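Local coordinates for protein carbonic anhydrase (Coccomyxa sp. PA, PDB 3UCJ) that probably catalyses the reversible hydration of carbon dioxide to hydrogencarbonate, with one zinc ion bound in each subunit, at residues Gly72-Asn77 and Glu155-Ala160; Ile98-His103 and Phe163-Ser168; Tyr88-Leu93 and Trp175-Pro180. One frame throughout, in Å; residues are numbered along the deposited sequence.

Contact 1. Residues Gly72-Asn77 and Glu155-Ala160; sequences GNLVSN and ELNVEA
Gly-72 offers its carbonyl oxygen to the side-chain amide of Asn-157, whose CG, anti to the backbone N (chi1 -173°), carries the amide out from helix 146-167 to the loop. The bond from Asn-157 ND2 to Gly-72 O is 3.1 Å long and bent at the hydrogen (136°), although the donor lies in the carbonyl plane and the oxygen close to the plane of the Asn-157 amide. At the backbone angles of Gly-72, any beta carbon would be pressed against the preceding carbonyl oxygen. Next comes Asn-73, whose ND2 stands 3.4 Å from ND2 of Asn-157. Both nitrogens are donors, so they do not bond to each other; instead they converge on one water, which accepts from Asn-73 ND2 at 3.3 Å and from Asn-157 ND2 at 3.0 Å. The two amide planes are turned 44° apart. Leu-74 lies at about a right angle to the Asn-157 side chain and lays CD2 against its OD1, at 3.7 Å. That oxygen accepts from Gln-161 NE2, one helical turn on, which settles which end of the buried amide faces Gly-72. Gln-161 also accepts, through OE1, from the backbone N of Val-75, so a second helix side chain holds the loop. Cut back to an alanine, Asn-157 would probably leave Gly-72 O and the water without a donor from the helix, Gln-161 NE2 without its acceptor, and a gap beside Leu-74. Leu-74 also packs on Val-130 of helix 128-135. The contact thus pins the loop after strand 65-70 to a helix beside the sheet of the beta-class carbonic anhydrase fold, at the zinc site: Gly-72 touches the bound acetazolamide, and Asn-73 lies about 4 Å, side chain to side chain, from the zinc ligand Cys-47.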
# COMPACT_ATOMS: atom_id res chain seq x y z
N GLY A 72 -13.54 0.87 -9.25
CA GLY A 72 -13.76 2.30 -9.19
C GLY A 72 -12.80 3.22 -9.95
O GLY A 72 -12.93 4.40 -9.82
N ASN A 73 -11.81 2.72 -10.73
CA ASN A 73 -10.99 3.58 -11.51
C ASN A 73 -10.33 4.70 -10.72
O ASN A 73 -10.34 5.87 -11.06
CB ASN A 73 -11.68 4.06 -12.84
CG ASN A 73 -13.02 4.79 -12.65
OD1 ASN A 73 -14.10 4.18 -12.80
ND2 ASN A 73 -12.96 6.09 -12.46
N LEU A 74 -9.71 4.29 -9.63
CA LEU A 74 -9.19 5.25 -8.69
C LEU A 74 -7.66 5.44 -8.93
O LEU A 74 -6.98 4.51 -9.27
CB LEU A 74 -9.28 4.64 -7.29
CG LEU A 74 -10.77 4.38 -6.87
CD1 LEU A 74 -10.67 3.98 -5.41
CD2 LEU A 74 -11.61 5.67 -6.86
N VAL A 75 -7.20 6.63 -8.64
CA VAL A 75 -5.76 6.98 -8.82
C VAL A 75 -5.29 7.64 -7.55
O VAL A 75 -5.77 8.74 -7.16
CB VAL A 75 -5.65 8.00 -10.00
CG1 VAL A 75 -4.15 8.51 -10.18
CG2 VAL A 75 -6.20 7.40 -11.25
N SER A 76 -4.31 7.02 -6.85
CA SER A 76 -3.77 7.65 -5.72
C SER A 76 -2.24 7.60 -5.84
O SER A 76 -1.70 6.57 -6.25
CB SER A 76 -4.09 6.76 -4.47
OG SER A 76 -3.37 7.26 -3.35
N ASN A 77 -1.57 8.67 -5.35
CA ASN A 77 -0.08 8.73 -5.32
C ASN A 77 0.48 7.65 -4.43
O ASN A 77 1.64 7.19 -4.63
CB ASN A 77 0.34 10.04 -4.70
CG ASN A 77 0.09 11.29 -5.62
OD1 ASN A 77 -0.15 11.18 -6.83
ND2 ASN A 77 0.15 12.44 -4.99
N GLU A 155 -19.61 10.71 -12.19
CA GLU A 155 -19.04 11.87 -12.81
C GLU A 155 -18.06 12.63 -11.94
O GLU A 155 -17.03 13.05 -12.39
CB GLU A 155 -20.15 12.79 -13.30
CG GLU A 155 -20.98 12.21 -14.39
CD GLU A 155 -22.32 12.90 -14.58
OE1 GLU A 155 -23.15 12.35 -15.30
OE2 GLU A 155 -22.54 13.96 -14.00
N LEU A 156 -18.41 12.83 -10.69
CA LEU A 156 -17.54 13.54 -9.77
C LEU A 156 -16.27 12.74 -9.57
O LEU A 156 -15.19 13.34 -9.41
CB LEU A 156 -18.23 13.72 -8.40
CG LEU A 156 -19.30 14.87 -8.47
CD1 LEU A 156 -20.19 14.77 -7.20
CD2 LEU A 156 -18.67 16.23 -8.71
N ASN A 157 -16.44 11.43 -9.54
CA ASN A 157 -15.28 10.55 -9.34
C ASN A 157 -14.33 10.69 -10.55
O ASN A 157 -13.08 10.91 -10.38
CB ASN A 157 -15.71 9.12 -9.13
CG ASN A 157 -14.50 8.22 -8.74
OD1 ASN A 157 -13.73 8.57 -7.84
ND2 ASN A 157 -14.32 7.15 -9.48
N VAL A 158 -14.88 10.62 -11.76
CA VAL A 158 -14.01 10.92 -12.95
C VAL A 158 -13.24 12.23 -12.76
O VAL A 158 -11.99 12.31 -12.97
CB VAL A 158 -14.81 10.92 -14.30
CG1 VAL A 158 -13.87 11.35 -15.48
CG2 VAL A 158 -15.39 9.53 -14.55
N GLU A 159 -13.96 13.34 -12.46
CA GLU A 159 -13.26 14.59 -12.32
C GLU A 159 -12.16 14.54 -11.30
O GLU A 159 -11.09 15.14 -11.49
CB GLU A 159 -14.23 15.79 -12.00
CG GLU A 159 -13.34 17.08 -12.00
CD GLU A 159 -14.07 18.43 -11.97
OE1 GLU A 159 -15.34 18.42 -11.94
OE2 GLU A 159 -13.34 19.46 -11.91
N ALA A 160 -12.41 13.91 -10.14
CA ALA A 160 -11.40 13.89 -9.11
C ALA A 160 -10.20 13.05 -9.59
O ALA A 160 -9.07 13.40 -9.25
CB ALA A 160 -12.00 13.20 -7.85
O HOH W 1 -16.02 7.12 -11.94

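Contact 2. Residues Ile98-His103 and Phe163-Ser168. With ZN (zinc ion), chain C.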
# COMPACT_ATOMS: atom_id res chain seq x y z
N ILE A 98 -3.58 10.16 -21.68
CA ILE A 98 -4.02 9.26 -20.55
C ILE A 98 -5.56 9.44 -20.50
O ILE A 98 -6.03 10.57 -20.39
CB ILE A 98 -3.42 9.75 -19.27
CG1 ILE A 98 -1.89 9.60 -19.24
CG2 ILE A 98 -4.07 8.89 -18.12
CD1 ILE A 98 -1.21 10.39 -18.16
N LEU A 99 -6.29 8.36 -20.65
CA LEU A 99 -7.72 8.37 -20.64
C LEU A 99 -8.13 7.90 -19.22
O LEU A 99 -7.72 6.81 -18.82
CB LEU A 99 -8.19 7.33 -21.62
CG LEU A 99 -7.74 7.44 -23.11
CD1 LEU A 99 -8.18 6.22 -23.91
CD2 LEU A 99 -8.30 8.79 -23.63
N VAL A 100 -8.87 8.73 -18.48
CA VAL A 100 -9.36 8.34 -17.17
C VAL A 100 -10.81 8.12 -17.40
O VAL A 100 -11.56 9.09 -17.60
CB VAL A 100 -9.12 9.50 -16.17
CG1 VAL A 100 -9.72 9.17 -14.68
CG2 VAL A 100 -7.63 9.82 -16.10
N CYS A 101 -11.19 6.88 -17.29
CA CYS A 101 -12.53 6.50 -17.70
C CYS A 101 -13.35 6.00 -16.54
O CYS A 101 -13.02 4.95 -15.99
CB CYS A 101 -12.43 5.40 -18.77
SG CYS A 101 -14.07 5.08 -19.52
N GLY A 102 -14.43 6.70 -16.17
CA GLY A 102 -15.39 6.04 -15.27
C GLY A 102 -16.52 5.41 -16.08
O GLY A 102 -16.53 5.49 -17.32
N HIS A 103 -17.50 4.82 -15.40
CA HIS A 103 -18.66 4.28 -16.15
C HIS A 103 -19.96 4.38 -15.32
O HIS A 103 -19.98 4.18 -14.08
CB HIS A 103 -18.42 2.83 -16.57
CG HIS A 103 -18.40 1.87 -15.42
ND1 HIS A 103 -19.48 1.07 -15.07
CD2 HIS A 103 -17.42 1.58 -14.53
CE1 HIS A 103 -19.14 0.31 -14.03
NE2 HIS A 103 -17.89 0.60 -13.69
N PHE A 163 -8.09 15.00 -11.84
CA PHE A 163 -7.22 15.89 -11.07
C PHE A 163 -6.04 15.12 -10.46
O PHE A 163 -4.84 15.58 -10.47
CB PHE A 163 -8.05 16.58 -9.91
CG PHE A 163 -7.24 17.56 -9.10
CD1 PHE A 163 -7.33 18.93 -9.40
CD2 PHE A 163 -6.46 17.15 -8.01
CE1 PHE A 163 -6.64 19.88 -8.67
CE2 PHE A 163 -5.69 18.12 -7.23
CZ PHE A 163 -5.78 19.50 -7.59
N ASN A 164 -6.35 13.93 -9.92
CA ASN A 164 -5.24 13.17 -9.30
C ASN A 164 -4.14 12.79 -10.33
O ASN A 164 -2.97 12.83 -10.01
CB ASN A 164 -5.79 11.87 -8.66
CG ASN A 164 -6.56 12.21 -7.36
OD1 ASN A 164 -6.34 13.30 -6.83
ND2 ASN A 164 -7.54 11.40 -6.95
N VAL A 165 -4.56 12.45 -11.54
CA VAL A 165 -3.57 12.09 -12.59
C VAL A 165 -2.77 13.41 -12.89
O VAL A 165 -1.51 13.40 -12.89
CB VAL A 165 -4.27 11.56 -13.83
CG1 VAL A 165 -3.30 11.54 -15.13
CG2 VAL A 165 -4.85 10.11 -13.61
N CYS A 166 -3.45 14.54 -13.11
CA CYS A 166 -2.74 15.78 -13.36
C CYS A 166 -1.80 16.23 -12.24
O CYS A 166 -0.70 16.78 -12.51
CB CYS A 166 -3.68 16.96 -13.71
SG CYS A 166 -4.63 16.62 -15.18
N ALA A 167 -2.18 15.99 -10.98
CA ALA A 167 -1.37 16.35 -9.83
C ALA A 167 -0.32 15.30 -9.44
O ALA A 167 0.46 15.54 -8.51
CB ALA A 167 -2.32 16.52 -8.61
N SER A 168 -0.28 14.21 -10.14
CA SER A 168 0.63 13.15 -9.80
C SER A 168 2.06 13.58 -10.01
O SER A 168 2.33 14.37 -10.94
CB SER A 168 0.40 11.89 -10.57
OG SER A 168 0.62 11.98 -12.02
ZN ZN C . -17.14 0.16 -11.80
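The carbonyl oxygen of Val-165, the residue whose side chain meets the strand, is gripped twice by Ser-168. The hydroxyl OG of Ser-168 donates to Val-165 O over 2.7 Å, in the carbonyl plane and on a lone pair, while the backbone N of Ser-168 reaches the same oxygen at 3.1 Å. Ser-168 is also the N-cap of helix 169-176, and its OG accepts from the backbone N of Val-171; one side chain thus joins the last turn of helix 146-167 to the first turn of the next helix. Across the contact everything is apolar, and Val-165 supplies both points of touch. Its CG1 meets Ile-98 tip to tip, 3.9 Å from CD1, with CG2 of Ile-98 slightly farther off. The Val-165 and Val-100 side chains run past each other in opposite directions, and their CG2 methyls come within 3.7 Å. The rotation about CA-CB of Val-165, with CG1 anti to the backbone N (chi1 164°), turns CG1 to Ile-98 and CG2 to Val-100. Ile-98 and Val-100 lie two apart on the strand and point to the same side, toward the helix, as alternation in a beta strand dictates. The strand then runs on to His-103, whose NE2 binds the zinc ion at 2.1 Å; Cys-47 and Cys-106 bind the same ion. His-103 also touches the inhibitor bound there. Strand 97-103 is central in the sheet, hydrogen-bonded through Leu-99 to Leu-43 and Ile-45 of strand 42-47 and through Val-100 to His-184 of strand 182-189. Val-165 extends its packing to both neighbours, onto Ile-45 and Val-183, so that through it helix 146-167 packs on three adjacent parallel strands, with helix 216-220 packed on the helix through Phe-163 and Cys-166.

Contact 3. Residues Tyr88-Leu93 and Trp175-Pro180; sequences YTVDHL and WARGQP. With AZM (5-acetamido-1,3,4-thiadiazole-2-sulfonamide), chain I.
Val-90 and Gln-179 bring the two backbones to 9.0 Å between CA atoms, where the wider pi-type turn near the end of helix 80-92 faces the Schellman motif that finishes helix 169-176, with Gly-178 as its C-prime residue at positive phi. Side chains flanking Gly-178, Arg-177 before it and Gln-179 after it, do the reaching. Gln-179, extended throughout and with CG anti to its backbone N (chi1 -179°), gives NE2 to Val-90 O in a nearly straight bond of 2.9 Å (168°), and the same nitrogen brushes CG1 of Val-90. The other end of this amide, OE1, takes NH2 of Arg-177 at 2.7 Å and a weak bond from NE, so that one glutamine is held from both ends. Arg-177 NH2 in turn forms a salt bridge with OD1 of Asp-91, 2.9 Å away. It is a one-armed bridge: the nitrogen comes from above the carboxylate plane, and the two flat groups stand 73° apart. A water completes the ring, donating to Asp-91 OD1 at 2.6 Å and accepting from Arg-177 NH1 at 2.9 Å, at the guanidinium edge. On another side of helix 80-92, Tyr-88 lines the second acetazolamide pocket, where the drug is hydrogen-bonded to Gln-38 NE2. There the thiadiazole carbon C2 of the inhibitor sits 3.2 Å above the plane of the Tyr-88 ring, offset toward its rim.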
# COMPACT_ATOMS: atom_id res chain seq x y z
N TYR A 88 5.73 3.88 -15.71
CA TYR A 88 6.29 3.15 -16.85
C TYR A 88 5.85 3.74 -18.23
O TYR A 88 6.70 3.93 -19.14
CB TYR A 88 6.03 1.63 -16.78
CG TYR A 88 6.70 0.95 -17.96
CD1 TYR A 88 8.09 0.93 -18.03
CD2 TYR A 88 5.95 0.42 -18.99
CE1 TYR A 88 8.77 0.34 -19.14
CE2 TYR A 88 6.59 -0.21 -20.09
CZ TYR A 88 8.05 -0.19 -20.15
OH TYR A 88 8.64 -0.79 -21.26
N THR A 89 4.55 4.05 -18.35
CA THR A 89 4.00 4.55 -19.58
C THR A 89 4.49 5.96 -19.87
O THR A 89 4.83 6.22 -21.04
CB THR A 89 2.44 4.56 -19.68
OG1 THR A 89 1.95 5.31 -18.56
CG2 THR A 89 1.93 3.08 -19.68
N VAL A 90 4.55 6.83 -18.86
CA VAL A 90 4.88 8.23 -19.12
C VAL A 90 6.41 8.33 -19.35
O VAL A 90 6.88 9.04 -20.28
CB VAL A 90 4.43 9.16 -17.97
CG1 VAL A 90 5.01 10.54 -18.10
CG2 VAL A 90 2.85 9.26 -17.87
N ASP A 91 7.17 7.68 -18.49
CA ASP A 91 8.62 7.90 -18.49
C ASP A 91 9.36 7.04 -19.51
O ASP A 91 10.42 7.49 -20.10
CB ASP A 91 9.21 7.66 -17.13
CG ASP A 91 8.80 8.69 -16.10
OD1 ASP A 91 8.11 9.69 -16.41
OD2 ASP A 91 9.26 8.57 -14.95
N HIS A 92 8.90 5.82 -19.77
CA HIS A 92 9.63 4.92 -20.63
C HIS A 92 8.97 4.74 -21.95
O HIS A 92 9.60 4.85 -23.01
CB HIS A 92 9.79 3.57 -19.97
CG HIS A 92 10.70 3.59 -18.80
ND1 HIS A 92 12.03 3.26 -18.89
CD2 HIS A 92 10.45 3.83 -17.49
CE1 HIS A 92 12.58 3.31 -17.68
NE2 HIS A 92 11.64 3.66 -16.82
N LEU A 93 7.67 4.51 -21.95
CA LEU A 93 7.03 4.40 -23.25
C LEU A 93 6.77 5.75 -23.97
O LEU A 93 6.45 5.72 -25.17
CB LEU A 93 5.74 3.62 -23.13
CG LEU A 93 5.92 2.16 -22.68
CD1 LEU A 93 4.56 1.46 -22.77
CD2 LEU A 93 6.96 1.36 -23.61
N TRP A 175 5.31 17.18 -17.45
CA TRP A 175 5.02 18.56 -17.85
C TRP A 175 6.22 19.50 -17.57
O TRP A 175 6.55 20.33 -18.41
CB TRP A 175 3.73 19.08 -17.22
CG TRP A 175 2.46 18.46 -17.77
CD1 TRP A 175 2.32 17.74 -18.91
CD2 TRP A 175 1.13 18.59 -17.21
NE1 TRP A 175 1.01 17.40 -19.10
CE2 TRP A 175 0.25 17.92 -18.07
CE3 TRP A 175 0.61 19.25 -16.07
CZ2 TRP A 175 -1.12 17.82 -17.82
CZ3 TRP A 175 -0.76 19.20 -15.86
CH2 TRP A 175 -1.60 18.51 -16.72
N ALA A 176 6.88 19.40 -16.42
CA ALA A 176 7.97 20.30 -16.10
C ALA A 176 9.15 20.15 -17.06
O ALA A 176 9.96 21.09 -17.14
CB ALA A 176 8.47 20.16 -14.66
N ARG A 177 9.29 18.99 -17.72
CA ARG A 177 10.40 18.79 -18.67
C ARG A 177 9.95 18.99 -20.11
O ARG A 177 10.68 18.68 -21.05
CB ARG A 177 11.12 17.42 -18.43
CG ARG A 177 10.33 16.16 -18.87
CD ARG A 177 11.02 14.81 -18.45
NE ARG A 177 10.16 13.66 -18.75
CZ ARG A 177 9.51 12.92 -17.79
NH1 ARG A 177 9.68 13.14 -16.49
NH2 ARG A 177 8.73 11.92 -18.17
N GLY A 178 8.71 19.46 -20.26
CA GLY A 178 8.14 19.74 -21.56
C GLY A 178 7.74 18.56 -22.39
O GLY A 178 7.64 18.65 -23.61
N GLN A 179 7.49 17.41 -21.76
CA GLN A 179 7.01 16.29 -22.50
C GLN A 179 5.54 16.46 -22.75
O GLN A 179 4.80 16.84 -21.82
CB GLN A 179 7.28 15.01 -21.70
CG GLN A 179 6.84 13.76 -22.37
CD GLN A 179 7.18 12.56 -21.46
OE1 GLN A 179 8.17 12.57 -20.74
NE2 GLN A 179 6.37 11.57 -21.54
N PRO A 180 5.10 16.25 -24.01
CA PRO A 180 3.72 16.41 -24.37
C PRO A 180 2.92 15.25 -23.77
O PRO A 180 3.20 14.05 -24.01
CB PRO A 180 3.68 16.27 -25.89
CG PRO A 180 5.12 16.23 -26.37
CD PRO A 180 5.96 15.87 -25.18
C1 AZM I . 6.46 -3.75 -18.94
C2 AZM I . 8.52 -2.75 -18.15
C3 AZM I . 9.65 -2.09 -16.18
C4 AZM I . 10.78 -1.37 -15.51
N1 AZM I . 5.03 -5.78 -20.00
N2 AZM I . 8.62 -3.11 -19.42
N3 AZM I . 7.36 -3.68 -19.96
N4 AZM I . 9.65 -2.28 -17.51
O1 AZM I . 4.29 -3.43 -20.19
O2 AZM I . 4.49 -4.39 -17.86
O3 AZM I . 8.74 -2.53 -15.47
S1 AZM I . 4.90 -4.37 -19.31
S2 AZM I . 7.03 -3.12 -17.45
O HOH W 2 7.78 11.76 -14.84

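How the contacts relate
From the N terminus, the chain passes through 72-77, 88-93 and 98-103 before any contact closes. Contact 1 closes first, when helix 146-167 returns to the loop after strand 65-70; contact 2 follows a turn or so later on the same helix, and contact 3 closes last, at the end of helix 169-176. Contact 1 crosses both others, whereas contact 2 nests inside the loop closed by contact 3. Contacts 1 and 2 are neighbours, with Asn-73 and Val-158 packed against Gly-102. Contact 2 also touches contact 3, through Cys-166 on Trp-175 and Ile-98 on Val-90. Together they tie the zinc-site loop and central strand to helix 146-167, and the end of helix 80-92 to that of helix 169-176.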